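Local coordinates for divalent cation tolerance protein (Thermus thermophilus, PDB 1NZA) that forms a homotrimer of the CutA family, binds metal ions and is probably involved in resistance toward heavy metals, at the interface of chains A and B. Sequence-based numbering; all coordinates share one arbitrary frame. Chains: chain A/B, Divalent cation tolerance protein.

Contact 1: the interface of chains A and B. Residues chain A 91, 93-94; chain B 79-80, 82.
A:Asn91 meets chain B with both its backbone and its side chain, each giving a hydrogen bond to a main-chain carbonyl. Its amide N donates to B:Ile82 O at 2.7 Å, and its carboxamide ND2 donates to B:Pro80 O at 2.9 Å. The second bond lies in the plane of the B:Pro80 carbonyl, with 156° at the hydrogen, and is tilted slightly from the plane of the A:Asn91 amide. CG of A:Asn91 stands anti to the backbone N (chi1 179°), which swings the carboxamide away from the bond made by N and toward B:Pro80. CB, at the root of this side chain, rests against B:Ile82 CB at 3.8 Å. The two bonds read the main chain of the 80-82 segment rather than its side chains, and hold it where it enters strand 82-86. Beside them, B:Val79 crosses the side chain of A:Asn91 at about a right angle; its CG1, anti to the backbone N (chi1 -179°), is the branch that faces the first turn of helix 92-100. The methyl packs on the helix backbone, 3.6 Å from A:Tyr94 CA, with the carbonyl carbon of A:Glu93 next to it. A:Glu93 adds mainly its backbone, with CB at the margin. In this subunit contact of the CutA trimer, A:Tyr94 CB comes within 3.7 Å of B:Pro80 O, the oxygen that accepts from ND2.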
loop_
_atom_site.group_PDB
_atom_site.type_symbol
_atom_site.label_atom_id
_atom_site.label_comp_id
_atom_site.label_asym_id
_atom_site.label_seq_id
_atom_site.Cartn_x
_atom_site.Cartn_y
_atom_site.Cartn_z
ATOM N N ASN A 91 1.015 -1.084 -16.037
ATOM C CA ASN A 91 0.408 -1.588 -17.258
ATOM C C ASN A 91 -0.072 -0.365 -18.033
ATOM O O ASN A 91 -1.005 0.316 -17.611
ATOM C CB ASN A 91 -0.766 -2.504 -16.904
ATOM C CG ASN A 91 -1.469 -3.037 -18.124
ATOM O OD1 ASN A 91 -0.906 -3.040 -19.221
ATOM N ND2 ASN A 91 -2.700 -3.502 -17.947
ATOM N N GLU A 93 -1.887 0.140 -20.675
ATOM C CA GLU A 93 -3.308 0.196 -20.986
ATOM C C GLU A 93 -4.139 0.472 -19.736
ATOM O O GLU A 93 -5.200 1.091 -19.811
ATOM C CB GLU A 93 -3.751 -1.105 -21.658
ATOM C CG GLU A 93 -3.072 -1.332 -23.002
ATOM C CD GLU A 93 -3.596 -2.551 -23.729
ATOM O OE1 GLU A 93 -4.807 -2.582 -24.041
ATOM O OE2 GLU A 93 -2.798 -3.476 -23.991
ATOM N N TYR A 94 -3.649 0.025 -18.582
ATOM C CA TYR A 94 -4.367 0.260 -17.335
ATOM C C TYR A 94 -4.253 1.729 -16.943
ATOM O O TYR A 94 -5.234 2.350 -16.536
ATOM C CB TYR A 94 -3.807 -0.606 -16.201
ATOM C CG TYR A 94 -4.539 -0.410 -14.895
ATOM C CD1 TYR A 94 -5.825 -0.917 -14.711
ATOM C CD2 TYR A 94 -3.969 0.326 -13.859
ATOM C CE1 TYR A 94 -6.528 -0.696 -13.525
ATOM C CE2 TYR A 94 -4.662 0.555 -12.672
ATOM C CZ TYR A 94 -5.941 0.039 -12.512
ATOM O OH TYR A 94 -6.628 0.249 -11.334
ATOM N N VAL B 79 -7.276 -6.143 -19.217
ATOM C CA VAL B 79 -6.490 -5.004 -18.744
ATOM C C VAL B 79 -6.337 -5.055 -17.227
ATOM O O VAL B 79 -6.999 -4.312 -16.500
ATOM C CB VAL B 79 -7.156 -3.665 -19.128
ATOM C CG1 VAL B 79 -6.306 -2.494 -18.639
ATOM C CG2 VAL B 79 -7.334 -3.595 -20.637
ATOM N N PRO B 80 -5.453 -5.933 -16.733
ATOM C CA PRO B 80 -5.240 -6.060 -15.290
ATOM C C PRO B 80 -4.534 -4.865 -14.677
ATOM O O PRO B 80 -3.725 -4.199 -15.328
ATOM C CB PRO B 80 -4.406 -7.329 -15.182
ATOM C CG PRO B 80 -3.555 -7.255 -16.407
ATOM C CD PRO B 80 -4.554 -6.836 -17.472
ATOM N N ILE B 82 -1.804 -3.164 -12.841
ATOM C CA ILE B 82 -0.404 -3.421 -12.524
ATOM C C ILE B 82 0.243 -2.048 -12.391
ATOM O O ILE B 82 0.558 -1.411 -13.398
ATOM C CB ILE B 82 0.342 -4.178 -13.647
ATOM C CG1 ILE B 82 -0.458 -5.404 -14.084
ATOM C CG2 ILE B 82 1.718 -4.613 -13.145
ATOM C CD1 ILE B 82 0.196 -6.195 -15.210
#

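Contact 2: the interface of chains A and B. Residues chain A 4, 32, 58, 87, 94; chain B 6, 8, 52, 81, 83.
The ring of A:Tyr94 lies flat over the backbone and aliphatic stem of B:Glu81, whose CA sits over the ring centre, 3.6 Å from the centroid, in a CH-pi contact. Farther along the same stem, CG of B:Glu81 reaches A:Tyr94 CZ at 3.4 Å. B:Val83 adds its CG1 branch at the CD2-CE2 side of the ring, 3.7 Å from A:Tyr94 CE2, and also meets the CD1 tip of A:Ile87 loosely. A:Val4 CG1 and B:Leu6 CD1 meet equally loosely. B:Glu81 has CG anti to the backbone N (chi1 170°) and stays extended, carrying its carboxylate past the phenol to the polar rim. There A:Lys58 comes tip to tip: its NZ forms a salt bridge of 2.6 Å with B:Glu81 OE1, on the syn side but 34° out of the carboxylate plane. The lysine chain, bent at chi2 and chi4, also lets NZ donate to the carboxamide oxygen OD1 of A:Asn32 at 2.7 Å, so one ammonium joins both chains. The other carboxylate oxygen, B:Glu81 OE2, accepts on its anti lone pair from the hydroxyl OG1 of B:Thr8 at 2.8 Å. Water 1 links B:Glu81 OE2 to A:Asn32 ND2. The neighbouring ammonium would favour a charged carboxylate. Packing and charge pairing together fasten B:Glu81 to chain A within the trimer, beside B:Thr8 and B:Glu52, residues of the sodium site.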
loop_
_atom_site.group_PDB
_atom_site.type_symbol
_atom_site.label_atom_id
_atom_site.label_comp_id
_atom_site.label_asym_id
_atom_site.label_seq_id
_atom_site.Cartn_x
_atom_site.Cartn_y
_atom_site.Cartn_z
ATOM N N VAL A 4 -1.528 6.698 -6.350
ATOM C CA VAL A 4 -2.327 5.777 -5.546
ATOM C C VAL A 4 -2.475 6.547 -4.236
ATOM O O VAL A 4 -1.491 6.776 -3.522
ATOM C CB VAL A 4 -1.610 4.445 -5.256
ATOM C CG1 VAL A 4 -2.426 3.638 -4.241
ATOM C CG2 VAL A 4 -1.453 3.636 -6.541
ATOM N N ASN A 32 -10.072 0.741 -3.998
ATOM C CA ASN A 32 -10.063 -0.557 -3.319
ATOM C C ASN A 32 -10.286 -0.301 -1.836
ATOM O O ASN A 32 -9.654 0.584 -1.261
ATOM C CB ASN A 32 -8.708 -1.263 -3.451
ATOM C CG ASN A 32 -8.278 -1.465 -4.882
ATOM O OD1 ASN A 32 -7.138 -1.164 -5.237
ATOM N ND2 ASN A 32 -9.174 -1.991 -5.711
ATOM N N LYS A 58 -7.018 5.094 -7.066
ATOM C CA LYS A 58 -6.235 5.278 -8.292
ATOM C C LYS A 58 -6.696 6.579 -8.951
ATOM O O LYS A 58 -7.803 6.655 -9.483
ATOM C CB LYS A 58 -6.468 4.107 -9.242
ATOM C CG LYS A 58 -6.512 2.752 -8.552
ATOM C CD LYS A 58 -5.232 2.445 -7.796
ATOM C CE LYS A 58 -5.490 1.383 -6.743
ATOM N NZ LYS A 58 -6.263 0.235 -7.315
ATOM N N ILE A 87 2.957 6.874 -8.876
ATOM C CA ILE A 87 3.034 5.658 -9.677
ATOM C C ILE A 87 4.186 5.871 -10.661
ATOM O O ILE A 87 4.097 6.711 -11.572
ATOM C CB ILE A 87 1.719 5.395 -10.457
ATOM C CG1 ILE A 87 0.606 5.014 -9.471
ATOM C CG2 ILE A 87 1.933 4.285 -11.498
ATOM C CD1 ILE A 87 -0.765 4.811 -10.092
ATOM N N TYR A 94 -3.649 0.025 -18.582
ATOM C CA TYR A 94 -4.367 0.260 -17.335
ATOM C C TYR A 94 -4.253 1.729 -16.943
ATOM O O TYR A 94 -5.234 2.350 -16.536
ATOM C CB TYR A 94 -3.807 -0.606 -16.201
ATOM C CG TYR A 94 -4.539 -0.410 -14.895
ATOM C CD1 TYR A 94 -5.825 -0.917 -14.711
ATOM C CD2 TYR A 94 -3.969 0.326 -13.859
ATOM C CE1 TYR A 94 -6.528 -0.696 -13.525
ATOM C CE2 TYR A 94 -4.662 0.555 -12.672
ATOM C CZ TYR A 94 -5.941 0.039 -12.512
ATOM O OH TYR A 94 -6.628 0.249 -11.334
ATOM N N LEU B 6 1.581 -3.121 -7.238
ATOM C CA LEU B 6 0.241 -3.489 -6.793
ATOM C C LEU B 6 -0.499 -4.156 -7.944
ATOM O O LEU B 6 -0.440 -3.689 -9.085
ATOM C CB LEU B 6 -0.552 -2.253 -6.356
ATOM C CG LEU B 6 0.068 -1.318 -5.313
ATOM C CD1 LEU B 6 -0.964 -0.281 -4.876
ATOM C CD2 LEU B 6 0.543 -2.110 -4.133
ATOM N N THR B 8 -4.388 -6.335 -8.488
ATOM C CA THR B 8 -5.569 -6.882 -7.836
ATOM C C THR B 8 -6.029 -8.044 -8.703
ATOM O O THR B 8 -5.835 -8.029 -9.923
ATOM C CB THR B 8 -6.686 -5.843 -7.674
ATOM O OG1 THR B 8 -6.859 -5.129 -8.899
ATOM C CG2 THR B 8 -6.338 -4.865 -6.555
ATOM N N GLU B 52 -12.117 -8.608 -4.609
ATOM C CA GLU B 52 -10.755 -8.897 -5.046
ATOM C C GLU B 52 -9.771 -9.124 -3.915
ATOM O O GLU B 52 -10.113 -9.015 -2.744
ATOM C CB GLU B 52 -10.211 -7.732 -5.877
ATOM C CG GLU B 52 -11.015 -7.371 -7.118
ATOM C CD GLU B 52 -10.285 -6.362 -7.974
ATOM O OE1 GLU B 52 -9.978 -5.262 -7.468
ATOM O OE2 GLU B 52 -10.001 -6.679 -9.146
ATOM N N GLU B 81 -4.847 -4.589 -13.418
ATOM C CA GLU B 81 -4.196 -3.491 -12.736
ATOM C C GLU B 81 -2.790 -3.920 -12.370
ATOM O O GLU B 81 -2.605 -4.926 -11.685
ATOM C CB GLU B 81 -4.927 -3.122 -11.449
ATOM C CG GLU B 81 -4.130 -2.139 -10.596
ATOM C CD GLU B 81 -4.757 -1.875 -9.248
ATOM O OE1 GLU B 81 -4.353 -0.888 -8.603
ATOM O OE2 GLU B 81 -5.642 -2.652 -8.828
ATOM N N VAL B 83 0.423 -1.581 -11.159
ATOM C CA VAL B 83 1.031 -0.273 -10.939
ATOM C C VAL B 83 2.224 -0.393 -10.004
ATOM O O VAL B 83 2.148 -1.055 -8.970
ATOM C CB VAL B 83 0.016 0.731 -10.342
ATOM C CG1 VAL B 83 -1.211 0.842 -11.253
ATOM C CG2 VAL B 83 -0.385 0.306 -8.940
HETATM O O HOH W 1 -8.305 -2.210 -8.777
#

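Contact 3: the interface of chains A and B. Residues chain A 23-24, 26, 101; chain B 41-42, 47.
The carbonyl oxygen of A:Val23 accepts a direct bond from B:Arg42 and also meets water 2, which B:Arg42 NE contacts. The guanidinium NH2 of B:Arg42 donates to A:Val23 O at 3.0 Å, a bent bond of 143° at the hydrogen, with the oxygen tilted out of the guanidinium plane. Water 2 lies 3.0 Å from B:Arg42 NE. It is held on chain A by the carbonyl O of A:Asn101 at 2.6 Å, thereby tying the arginine to two separate segments. The carbonyl oxygen of A:Glu24 is as near NH2, but no N-H is directed at it, so it is no hydrogen bond. B:Arg42 leaves its backbone with CG anti to N and bends at chi3 (-65°), which turns the guanidinium back to the helix end. The two guanidinium groups of A:Arg26 and B:Arg42 are 23° from parallel, while their side chains cross at about a right angle. NH1 of A:Arg26 comes 3.3 Å from B:Arg42 CD; the like charges would be expected to repel, and the carbonyls nearby may offset this. OD1 of A:Asn101 also touches that CD. On the apolar flank, A:Val23 CG1 lies against the backbone of B:Tyr41 and B:Arg42, and A:Glu24 CG packs on B:Val47 CG2 at 3.8 Å. The site joins the C-terminal end of helix 12-24 and the segment after helix 92-100 in chain A to the hairpin between strands 30-42 and 47-60 of chain B.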
loop_
_atom_site.group_PDB
_atom_site.type_symbol
_atom_site.label_atom_id
_atom_site.label_comp_id
_atom_site.label_asym_id
_atom_site.label_seq_id
_atom_site.Cartn_x
_atom_site.Cartn_y
_atom_site.Cartn_z
ATOM N N VAL A 23 -15.458 7.849 -7.455
ATOM C CA VAL A 23 -15.549 7.239 -8.772
ATOM C C VAL A 23 -16.688 7.855 -9.590
ATOM O O VAL A 23 -16.520 8.140 -10.779
ATOM C CB VAL A 23 -15.748 5.710 -8.675
ATOM C CG1 VAL A 23 -15.808 5.102 -10.067
ATOM C CG2 VAL A 23 -14.597 5.091 -7.884
ATOM N N GLU A 24 -17.839 8.064 -8.959
ATOM C CA GLU A 24 -18.982 8.657 -9.654
ATOM C C GLU A 24 -18.594 10.015 -10.234
ATOM O O GLU A 24 -18.892 10.322 -11.389
ATOM C CB GLU A 24 -20.165 8.865 -8.697
ATOM C CG GLU A 24 -20.746 7.608 -8.076
ATOM C CD GLU A 24 -21.931 7.907 -7.166
ATOM O OE1 GLU A 24 -21.842 8.854 -6.350
ATOM O OE2 GLU A 24 -22.952 7.189 -7.260
ATOM N N ARG A 26 -15.816 11.084 -11.150
ATOM C CA ARG A 26 -14.613 10.988 -11.971
ATOM C C ARG A 26 -13.370 11.610 -11.340
ATOM O O ARG A 26 -12.538 12.198 -12.034
ATOM C CB ARG A 26 -14.858 11.618 -13.349
ATOM C CG ARG A 26 -16.056 11.049 -14.099
ATOM C CD ARG A 26 -16.100 11.562 -15.534
ATOM N NE ARG A 26 -15.213 10.807 -16.416
ATOM C CZ ARG A 26 -15.559 9.682 -17.037
ATOM N NH1 ARG A 26 -16.778 9.181 -16.881
ATOM N NH2 ARG A 26 -14.684 9.052 -17.811
ATOM N N ASN A 101 -10.499 7.966 -17.379
ATOM C CA ASN A 101 -11.672 8.013 -16.507
ATOM C C ASN A 101 -11.539 8.917 -15.284
ATOM O O ASN A 101 -12.337 8.830 -14.351
ATOM C CB ASN A 101 -12.034 6.594 -16.063
ATOM C CG ASN A 101 -12.526 5.739 -17.211
ATOM O OD1 ASN A 101 -13.618 5.952 -17.734
ATOM N ND2 ASN A 101 -11.716 4.774 -17.619
ATOM N N TYR B 41 -15.073 0.642 -9.290
ATOM C CA TYR B 41 -14.459 1.340 -10.411
ATOM C C TYR B 41 -15.430 1.710 -11.519
ATOM O O TYR B 41 -16.568 1.253 -11.549
ATOM C CB TYR B 41 -13.319 0.499 -10.994
ATOM C CG TYR B 41 -13.685 -0.932 -11.312
ATOM C CD1 TYR B 41 -13.817 -1.886 -10.297
ATOM C CD2 TYR B 41 -13.888 -1.340 -12.628
ATOM C CE1 TYR B 41 -14.141 -3.210 -10.590
ATOM C CE2 TYR B 41 -14.212 -2.658 -12.936
ATOM C CZ TYR B 41 -14.337 -3.590 -11.912
ATOM O OH TYR B 41 -14.656 -4.893 -12.212
ATOM N N ARG B 42 -14.967 2.547 -12.438
ATOM C CA ARG B 42 -15.807 2.970 -13.546
ATOM C C ARG B 42 -15.645 2.058 -14.751
ATOM O O ARG B 42 -14.535 1.671 -15.114
ATOM C CB ARG B 42 -15.473 4.407 -13.946
ATOM C CG ARG B 42 -16.217 4.886 -15.175
ATOM C CD ARG B 42 -16.056 6.377 -15.350
ATOM N NE ARG B 42 -16.684 7.111 -14.255
ATOM C CZ ARG B 42 -17.991 7.121 -14.014
ATOM N NH1 ARG B 42 -18.819 6.437 -14.791
ATOM N NH2 ARG B 42 -18.472 7.812 -12.988
ATOM N N VAL B 47 -20.566 2.928 -12.528
ATOM C CA VAL B 47 -19.776 2.565 -11.354
ATOM C C VAL B 47 -20.127 1.135 -10.942
ATOM O O VAL B 47 -21.248 0.874 -10.498
ATOM C CB VAL B 47 -20.069 3.524 -10.178
ATOM C CG1 VAL B 47 -19.210 3.163 -8.980
ATOM C CG2 VAL B 47 -19.805 4.961 -10.602
HETATM O O HOH W 2 -14.073 7.571 -12.820
#

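Contact 4: the interface of chains A and B. Residues chain A 32-35, 56; chain B 34, 36-38, 54.
A:Val34 and B:Leu37 lie side by side and point the same way, the CG2 branch of the valine 3.8 Å from B:Leu37 CD1. The other leucine branch, CD2, turns to the aliphatic CB of A:Asn32 at 3.7 Å, so B:Leu37 spans A:Asn32 and A:Val34, which flank A:Ile33. A:Val34 CG1 is anti to the backbone N (chi1 -178°), directing this second methyl to its counterpart, B:Val34 CG1, at 4.1 Å; the two valine side chains cross at about a right angle. Nearby, A:Leu56 and B:Leu54 meet tip to tip, CD1 to CD2, at 3.7 Å. Toward the backbone rim, the ring of A:Pro35 rests its CD against the carbonyl oxygen of B:Gly36. Polar closure comes from a reciprocal main-chain pair: A:Ile33 N donates to B:Thr38 O at 2.8 Å, and B:Thr38 N returns a bond to A:Ile33 O at 3.1 Å. This pair forms an antiparallel bridge and sets the register in which B:Leu37 lies beside A:Val34. Strand 30-42 of chain A pairs antiparallel here with strand 30-42 of chain B, which appears to extend the sheet across the subunits, with strand 47-60 of both chains supplying the adjoining leucines.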
loop_
_atom_site.group_PDB
_atom_site.type_symbol
_atom_site.label_atom_id
_atom_site.label_comp_id
_atom_site.label_asym_id
_atom_site.label_seq_id
_atom_site.Cartn_x
_atom_site.Cartn_y
_atom_site.Cartn_z
ATOM N N ASN A 32 -10.072 0.741 -3.998
ATOM C CA ASN A 32 -10.063 -0.557 -3.319
ATOM C C ASN A 32 -10.286 -0.301 -1.836
ATOM O O ASN A 32 -9.654 0.584 -1.261
ATOM C CB ASN A 32 -8.708 -1.263 -3.451
ATOM C CG ASN A 32 -8.278 -1.465 -4.882
ATOM O OD1 ASN A 32 -7.138 -1.164 -5.237
ATOM N ND2 ASN A 32 -9.174 -1.991 -5.711
ATOM N N ILE A 33 -11.170 -1.080 -1.218
ATOM C CA ILE A 33 -11.433 -0.947 0.210
ATOM C C ILE A 33 -10.874 -2.168 0.923
ATOM O O ILE A 33 -11.254 -3.300 0.611
ATOM C CB ILE A 33 -12.945 -0.864 0.500
ATOM C CG1 ILE A 33 -13.540 0.354 -0.216
ATOM C CG2 ILE A 33 -13.187 -0.805 2.024
ATOM C CD1 ILE A 33 -15.057 0.453 -0.097
ATOM N N VAL A 34 -9.960 -1.936 1.863
ATOM C CA VAL A 34 -9.360 -3.020 2.644
ATOM C C VAL A 34 -9.908 -2.902 4.066
ATOM O O VAL A 34 -9.616 -1.954 4.778
ATOM C CB VAL A 34 -7.833 -2.896 2.676
ATOM C CG1 VAL A 34 -7.239 -4.061 3.456
ATOM C CG2 VAL A 34 -7.283 -2.850 1.254
ATOM N N PRO A 35 -10.719 -3.875 4.498
ATOM C CA PRO A 35 -11.275 -3.795 5.854
ATOM C C PRO A 35 -10.385 -4.360 6.958
ATOM O O PRO A 35 -9.316 -4.911 6.698
ATOM C CB PRO A 35 -12.572 -4.579 5.721
ATOM C CG PRO A 35 -12.156 -5.696 4.806
ATOM C CD PRO A 35 -11.323 -4.986 3.741
ATOM N N LEU A 56 -7.658 2.545 -1.169
ATOM C CA LEU A 56 -6.523 2.721 -2.088
ATOM C C LEU A 56 -7.187 3.320 -3.319
ATOM O O LEU A 56 -7.947 2.645 -4.013
ATOM C CB LEU A 56 -5.870 1.383 -2.445
ATOM C CG LEU A 56 -5.230 0.574 -1.316
ATOM C CD1 LEU A 56 -4.514 -0.649 -1.885
ATOM C CD2 LEU A 56 -4.250 1.437 -0.583
ATOM N N VAL B 34 -3.176 -9.813 0.157
ATOM C CA VAL B 34 -4.115 -9.248 1.128
ATOM C C VAL B 34 -5.521 -9.602 0.648
ATOM O O VAL B 34 -5.978 -9.123 -0.378
ATOM C CB VAL B 34 -3.974 -7.723 1.206
ATOM C CG1 VAL B 34 -4.930 -7.172 2.255
ATOM C CG2 VAL B 34 -2.532 -7.348 1.528
ATOM N N GLY B 36 -9.908 -10.160 0.926
ATOM C CA GLY B 36 -11.070 -9.385 1.324
ATOM C C GLY B 36 -11.335 -7.974 0.832
ATOM O O GLY B 36 -12.050 -7.221 1.495
ATOM N N LEU B 37 -10.804 -7.606 -0.327
ATOM C CA LEU B 37 -11.033 -6.259 -0.835
ATOM C C LEU B 37 -12.363 -6.099 -1.553
ATOM O O LEU B 37 -12.905 -7.054 -2.099
ATOM C CB LEU B 37 -9.947 -5.863 -1.829
ATOM C CG LEU B 37 -8.675 -5.175 -1.356
ATOM C CD1 LEU B 37 -7.867 -6.124 -0.496
ATOM C CD2 LEU B 37 -7.876 -4.738 -2.583
ATOM N N THR B 38 -12.877 -4.874 -1.532
ATOM C CA THR B 38 -14.089 -4.513 -2.259
ATOM C C THR B 38 -13.545 -3.489 -3.237
ATOM O O THR B 38 -12.879 -2.542 -2.824
ATOM C CB THR B 38 -15.127 -3.805 -1.374
ATOM O OG1 THR B 38 -15.691 -4.745 -0.453
ATOM C CG2 THR B 38 -16.239 -3.212 -2.227
ATOM N N LEU B 54 -5.498 -8.248 -3.071
ATOM C CA LEU B 54 -4.413 -7.373 -3.480
ATOM C C LEU B 54 -3.083 -8.085 -3.382
ATOM O O LEU B 54 -2.819 -8.777 -2.409
ATOM C CB LEU B 54 -4.376 -6.133 -2.579
ATOM C CG LEU B 54 -3.225 -5.132 -2.748
ATOM C CD1 LEU B 54 -3.376 -4.386 -4.063
ATOM C CD2 LEU B 54 -3.232 -4.145 -1.591
#

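Contact 1 and contact 2 are neighbours, about 9 Å between the centres of their C-alpha atoms, and share A:Tyr94, whose helix backbone serves one and whose ring serves the other. Contact 2 lies about 11 Å from contact 4 through A:Asn32, linking the charged network to the paired strands. Contact 3 lies about 14 Å from contact 2, 16 Å from contact 1 and 17 Å from contact 4, yet chain B uses strand 30-42 in both contacts 3 and 4. The 79-83 segment of chain B runs through contacts 1 and 2. Repeated between subunits, these patches would together hold the homotrimer.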